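Local coordinates for protein Adhesin/hemolysin (Burkholderia pseudomallei 1026a, PDB 4G6V) that acts as the tRNase toxin of a contact-dependent growth inhibition system, inhibiting the growth of closely related neighbouring bacteria, at residues A[70-75]-A[160-165]; A[158-161]-A[167-170]. One frame throughout, in Å; residues are numbered along the deposited sequence.

Contact 1 (A[70-75]-A[160-165]); sequences AVTLAN and IVIDKL
The last turn of helix 57-74 runs across strand 159-162 where Thr72 and Leu73 meet Ile160 and Ile162: the short axes of 70-74 and 160-162 approach to 10.7 Å, and their N-to-C directions stand at 105°, close to perpendicular. Nearest in the backbone are Thr72 and Ile162, whose CA atoms lie 8.5 Å apart, a spacing that side chains fill without any polar link between the segments. Thr72 and Ile162 reach toward each other tip to tip, and the methyl CG2 of Thr72 meets CG2 of Ile162 at 4.1 Å. This end-on meeting follows from the threonine torsion (chi1 -74°), which sets CG2 trans to the backbone N and leaves OG1 beside that N, where it makes a weak bond back to Gln68 O within the helix.

By this apolar helix-on-sheet packing the helix covers one face of the central mixed sheet of a PDDEXK-clan nuclease domain, and Glu66, probably an active-site residue, lies earlier on the same helix. Leu73 lies against both isoleucines that this strand directs at the helix. Its CD2 lies 4.4 Å from CG2 of Ile160, while its branch carbon CG is 4.3 Å from CD1 of Ile162. The buried leucine also touches Val80 of strand 79-82, Ile168 of strand 168-171 and Tyr78 in a loop.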
loop_
_atom_site.group_PDB
_atom_site.type_symbol
_atom_site.label_atom_id
_atom_site.label_comp_id
_atom_site.label_asym_id
_atom_site.label_seq_id
_atom_site.Cartn_x
_atom_site.Cartn_y
_atom_site.Cartn_z
ATOM N N ALA A 70 -9.165 -8.065 -10.588
ATOM C CA ALA A 70 -8.738 -9.232 -11.349
ATOM C C ALA A 70 -9.821 -9.661 -12.340
ATOM O O ALA A 70 -9.555 -9.874 -13.524
ATOM C CB ALA A 70 -8.377 -10.385 -10.409
ATOM N N VAL A 71 -11.042 -9.788 -11.854
ATOM C CA VAL A 71 -12.135 -10.244 -12.695
ATOM C C VAL A 71 -12.412 -9.225 -13.791
ATOM O O VAL A 71 -12.636 -9.591 -14.947
ATOM C CB VAL A 71 -13.398 -10.528 -11.840
ATOM C CG1 VAL A 71 -14.707 -10.490 -12.679
ATOM C CG2 VAL A 71 -13.240 -11.852 -11.106
ATOM N N THR A 72 -12.372 -7.947 -13.431
ATOM C CA THR A 72 -12.704 -6.874 -14.363
ATOM C C THR A 72 -11.725 -6.850 -15.516
ATOM O O THR A 72 -12.113 -6.605 -16.649
ATOM C CB THR A 72 -12.725 -5.489 -13.667
ATOM O OG1 THR A 72 -13.900 -5.372 -12.855
ATOM C CG2 THR A 72 -12.717 -4.343 -14.684
ATOM N N LEU A 73 -10.455 -7.097 -15.217
ATOM C CA LEU A 73 -9.414 -7.047 -16.236
ATOM C C LEU A 73 -9.450 -8.297 -17.119
ATOM O O LEU A 73 -9.353 -8.205 -18.348
ATOM C CB LEU A 73 -8.028 -6.832 -15.611
ATOM C CG LEU A 73 -7.890 -5.397 -15.093
ATOM C CD1 LEU A 73 -6.494 -5.095 -14.589
ATOM C CD2 LEU A 73 -8.303 -4.378 -16.141
ATOM N N ALA A 74 -9.615 -9.457 -16.490
ATOM C CA ALA A 74 -9.697 -10.697 -17.228
ATOM C C ALA A 74 -10.834 -10.588 -18.255
ATOM O O ALA A 74 -10.733 -11.108 -19.370
ATOM C CB ALA A 74 -9.899 -11.860 -16.283
ATOM N N ASN A 75 -11.898 -9.876 -17.897
ATOM C CA ASN A 75 -13.032 -9.718 -18.812
ATOM C C ASN A 75 -12.814 -8.607 -19.830
ATOM O O ASN A 75 -13.677 -8.360 -20.672
ATOM C CB ASN A 75 -14.359 -9.495 -18.059
ATOM C CG ASN A 75 -14.840 -10.745 -17.322
ATOM O OD1 ASN A 75 -14.512 -11.872 -17.710
ATOM N ND2 ASN A 75 -15.622 -10.551 -16.254
ATOM N N ILE A 160 -2.505 0.899 -14.620
ATOM C CA ILE A 160 -3.830 0.667 -15.194
ATOM C C ILE A 160 -4.936 1.240 -14.310
ATOM O O ILE A 160 -5.105 0.800 -13.180
ATOM C CB ILE A 160 -4.089 -0.834 -15.444
ATOM C CG1 ILE A 160 -3.071 -1.370 -16.457
ATOM C CG2 ILE A 160 -5.512 -1.041 -15.945
ATOM C CD1 ILE A 160 -3.122 -2.858 -16.717
ATOM N N VAL A 161 -5.671 2.225 -14.821
ATOM C CA VAL A 161 -6.808 2.786 -14.089
ATOM C C VAL A 161 -8.123 2.075 -14.423
ATOM O O VAL A 161 -8.441 1.840 -15.602
ATOM C CB VAL A 161 -6.988 4.301 -14.355
ATOM C CG1 VAL A 161 -8.182 4.844 -13.575
ATOM C CG2 VAL A 161 -5.726 5.074 -13.998
ATOM N N ILE A 162 -8.875 1.716 -13.381
ATOM C CA ILE A 162 -10.250 1.240 -13.538
ATOM C C ILE A 162 -11.168 2.259 -12.889
ATOM O O ILE A 162 -11.111 2.452 -11.683
ATOM C CB ILE A 162 -10.487 -0.103 -12.844
ATOM C CG1 ILE A 162 -9.439 -1.141 -13.260
ATOM C CG2 ILE A 162 -11.861 -0.603 -13.185
ATOM C CD1 ILE A 162 -9.550 -2.446 -12.472
ATOM N N ASP A 163 -12.010 2.926 -13.665
ATOM C CA ASP A 163 -12.876 3.941 -13.077
ATOM C C ASP A 163 -14.148 3.307 -12.477
ATOM O O ASP A 163 -14.305 2.073 -12.491
ATOM C CB ASP A 163 -13.188 5.058 -14.088
ATOM C CG ASP A 163 -14.065 4.586 -15.259
ATOM O OD1 ASP A 163 -14.323 3.368 -15.381
ATOM O OD2 ASP A 163 -14.503 5.447 -16.059
ATOM N N LYS A 164 -15.043 4.138 -11.943
ATOM C CA LYS A 164 -16.260 3.621 -11.302
ATOM C C LYS A 164 -17.130 2.762 -12.236
ATOM O O LYS A 164 -17.878 1.888 -11.763
ATOM C CB LYS A 164 -17.101 4.750 -10.686
ATOM C CG LYS A 164 -16.498 5.405 -9.437
ATOM C CD LYS A 164 -17.436 6.492 -8.910
ATOM C CE LYS A 164 -16.799 7.368 -7.819
ATOM N NZ LYS A 164 -16.390 6.586 -6.625
ATOM N N LEU A 165 -17.030 2.996 -13.547
ATOM C CA LEU A 165 -17.894 2.283 -14.492
ATOM C C LEU A 165 -17.217 1.043 -15.091
ATOM O O LEU A 165 -17.782 0.368 -15.941
ATOM C CB LEU A 165 -18.436 3.236 -15.580
ATOM C CG LEU A 165 -19.084 4.548 -15.077
ATOM C CD1 LEU A 165 -19.139 5.675 -16.125
ATOM C CD2 LEU A 165 -20.477 4.313 -14.470
#

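Contact 2 (A[158-161]-A[167-170])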
loop_
_atom_site.group_PDB
_atom_site.type_symbol
_atom_site.label_atom_id
_atom_site.label_comp_id
_atom_site.label_asym_id
_atom_site.label_seq_id
_atom_site.Cartn_x
_atom_site.Cartn_y
_atom_site.Cartn_z
ATOM N N LYS A 158 3.982 0.479 -15.338
ATOM C CA LYS A 158 2.714 0.700 -16.014
ATOM C C LYS A 158 1.659 0.925 -14.959
ATOM O O LYS A 158 1.655 0.270 -13.911
ATOM C CB LYS A 158 2.343 -0.494 -16.900
ATOM N N VAL A 159 0.774 1.873 -15.223
ATOM C CA VAL A 159 -0.379 2.053 -14.359
ATOM C C VAL A 159 -1.676 1.803 -15.135
ATOM O O VAL A 159 -1.904 2.396 -16.197
ATOM C CB VAL A 159 -0.395 3.442 -13.750
ATOM C CG1 VAL A 159 -1.701 3.673 -13.017
ATOM C CG2 VAL A 159 0.780 3.598 -12.806
ATOM N N ILE A 160 -2.505 0.899 -14.620
ATOM C CA ILE A 160 -3.830 0.667 -15.194
ATOM C C ILE A 160 -4.936 1.240 -14.310
ATOM O O ILE A 160 -5.105 0.800 -13.180
ATOM C CB ILE A 160 -4.089 -0.834 -15.444
ATOM C CG1 ILE A 160 -3.071 -1.370 -16.457
ATOM C CG2 ILE A 160 -5.512 -1.041 -15.945
ATOM C CD1 ILE A 160 -3.122 -2.858 -16.717
ATOM N N VAL A 161 -5.671 2.225 -14.821
ATOM C CA VAL A 161 -6.808 2.786 -14.089
ATOM C C VAL A 161 -8.123 2.075 -14.423
ATOM O O VAL A 161 -8.441 1.840 -15.602
ATOM C CB VAL A 161 -6.988 4.301 -14.355
ATOM C CG1 VAL A 161 -8.182 4.844 -13.575
ATOM C CG2 VAL A 161 -5.726 5.074 -13.998
ATOM N N ASN A 167 -14.362 1.208 -16.811
ATOM C CA ASN A 167 -13.555 1.620 -17.969
ATOM C C ASN A 167 -12.052 1.642 -17.690
ATOM O O ASN A 167 -11.592 2.262 -16.719
ATOM C CB ASN A 167 -13.976 3.006 -18.463
ATOM C CG ASN A 167 -15.423 3.055 -18.869
ATOM O OD1 ASN A 167 -15.905 2.162 -19.574
ATOM N ND2 ASN A 167 -16.140 4.087 -18.409
ATOM N N ILE A 168 -11.289 0.984 -18.556
ATOM C CA ILE A 168 -9.840 0.952 -18.411
ATOM C C ILE A 168 -9.148 2.063 -19.195
ATOM O O ILE A 168 -9.342 2.201 -20.410
ATOM C CB ILE A 168 -9.238 -0.393 -18.873
ATOM C CG1 ILE A 168 -9.997 -1.573 -18.270
ATOM C CG2 ILE A 168 -7.775 -0.456 -18.505
ATOM C CD1 ILE A 168 -10.153 -1.469 -16.784
ATOM N N THR A 169 -8.352 2.855 -18.486
ATOM C CA THR A 169 -7.338 3.695 -19.119
ATOM C C THR A 169 -5.927 3.253 -18.713
ATOM O O THR A 169 -5.723 2.689 -17.634
ATOM C CB THR A 169 -7.508 5.214 -18.803
ATOM O OG1 THR A 169 -7.363 5.447 -17.397
ATOM C CG2 THR A 169 -8.856 5.723 -19.283
ATOM N N ILE A 170 -4.956 3.533 -19.578
ATOM C CA ILE A 170 -3.570 3.175 -19.323
ATOM C C ILE A 170 -2.694 4.410 -19.174
ATOM O O ILE A 170 -2.823 5.373 -19.931
ATOM C CB ILE A 170 -3.009 2.314 -20.462
ATOM C CG1 ILE A 170 -3.806 1.021 -20.600
ATOM C CG2 ILE A 170 -1.558 1.984 -20.208
ATOM C CD1 ILE A 170 -3.565 0.071 -19.473
#
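The peptide groups of Val161 and Thr169 join edge to edge in a reciprocal pair of hydrogen bonds, from Val161 N to Thr169 O (2.9 Å) and from Thr169 N to Val161 O (3.1 Å), which makes these two residues the hydrogen-bonded pair of the antiparallel register. Over one face of the strand pair Ile160 lies beside Ile170, with Ile168 next to them; over the other Val161 lies beside Thr169. Ile168 CA adds a C-H...O contact to the same Val161 O that accepts from Thr169 N.

These strands form an antiparallel beta hairpin at one edge of the mixed sheet, with 168-171 outermost within the chain and strand 129-133 on the other flank of 159-162. Ile160 and Ile170 form the non-hydrogen-bonded pair, side by side and pointing the same way, with CD1 of Ile170 3.4 Å from CG1 of Ile160. In Ile160 a chi1 of -62° places CG1 beside the backbone N and leaves CG2 trans to it; this second branch meets CG2 of Ile168 at 3.5 Å, the two side chains crossing at a slant. Tyr78 touches all three isoleucines. On the opposite face Thr169 turns OG1 between its backbone N and carbonyl carbon (chi1 62°), which brings that oxygen to 3.3 Å from CB of Val161.

Overall arrangement
From the N terminus, helix 57-74 comes first; its end at 70-75 packs on strand 159-162, which comes much later in the chain, so contact 1 closes a long loop that takes in most of the sheet and the helices 111-123 and 141-150. Contact 2 closes a much shorter one, the hairpin turn between strands 159-162 and 168-171. Its first segment, 158-161, begins before 160-165, the second segment of contact 1, and 167-170 lies beyond both, so the loops overlap without one enclosing the other. Ile160 makes contacts in each. The two contacts meet directly at Ile168, whose CD1 packs against Leu73 CD2 at 3.5 Å, so helix, inner strand and edge strand share one apolar layer.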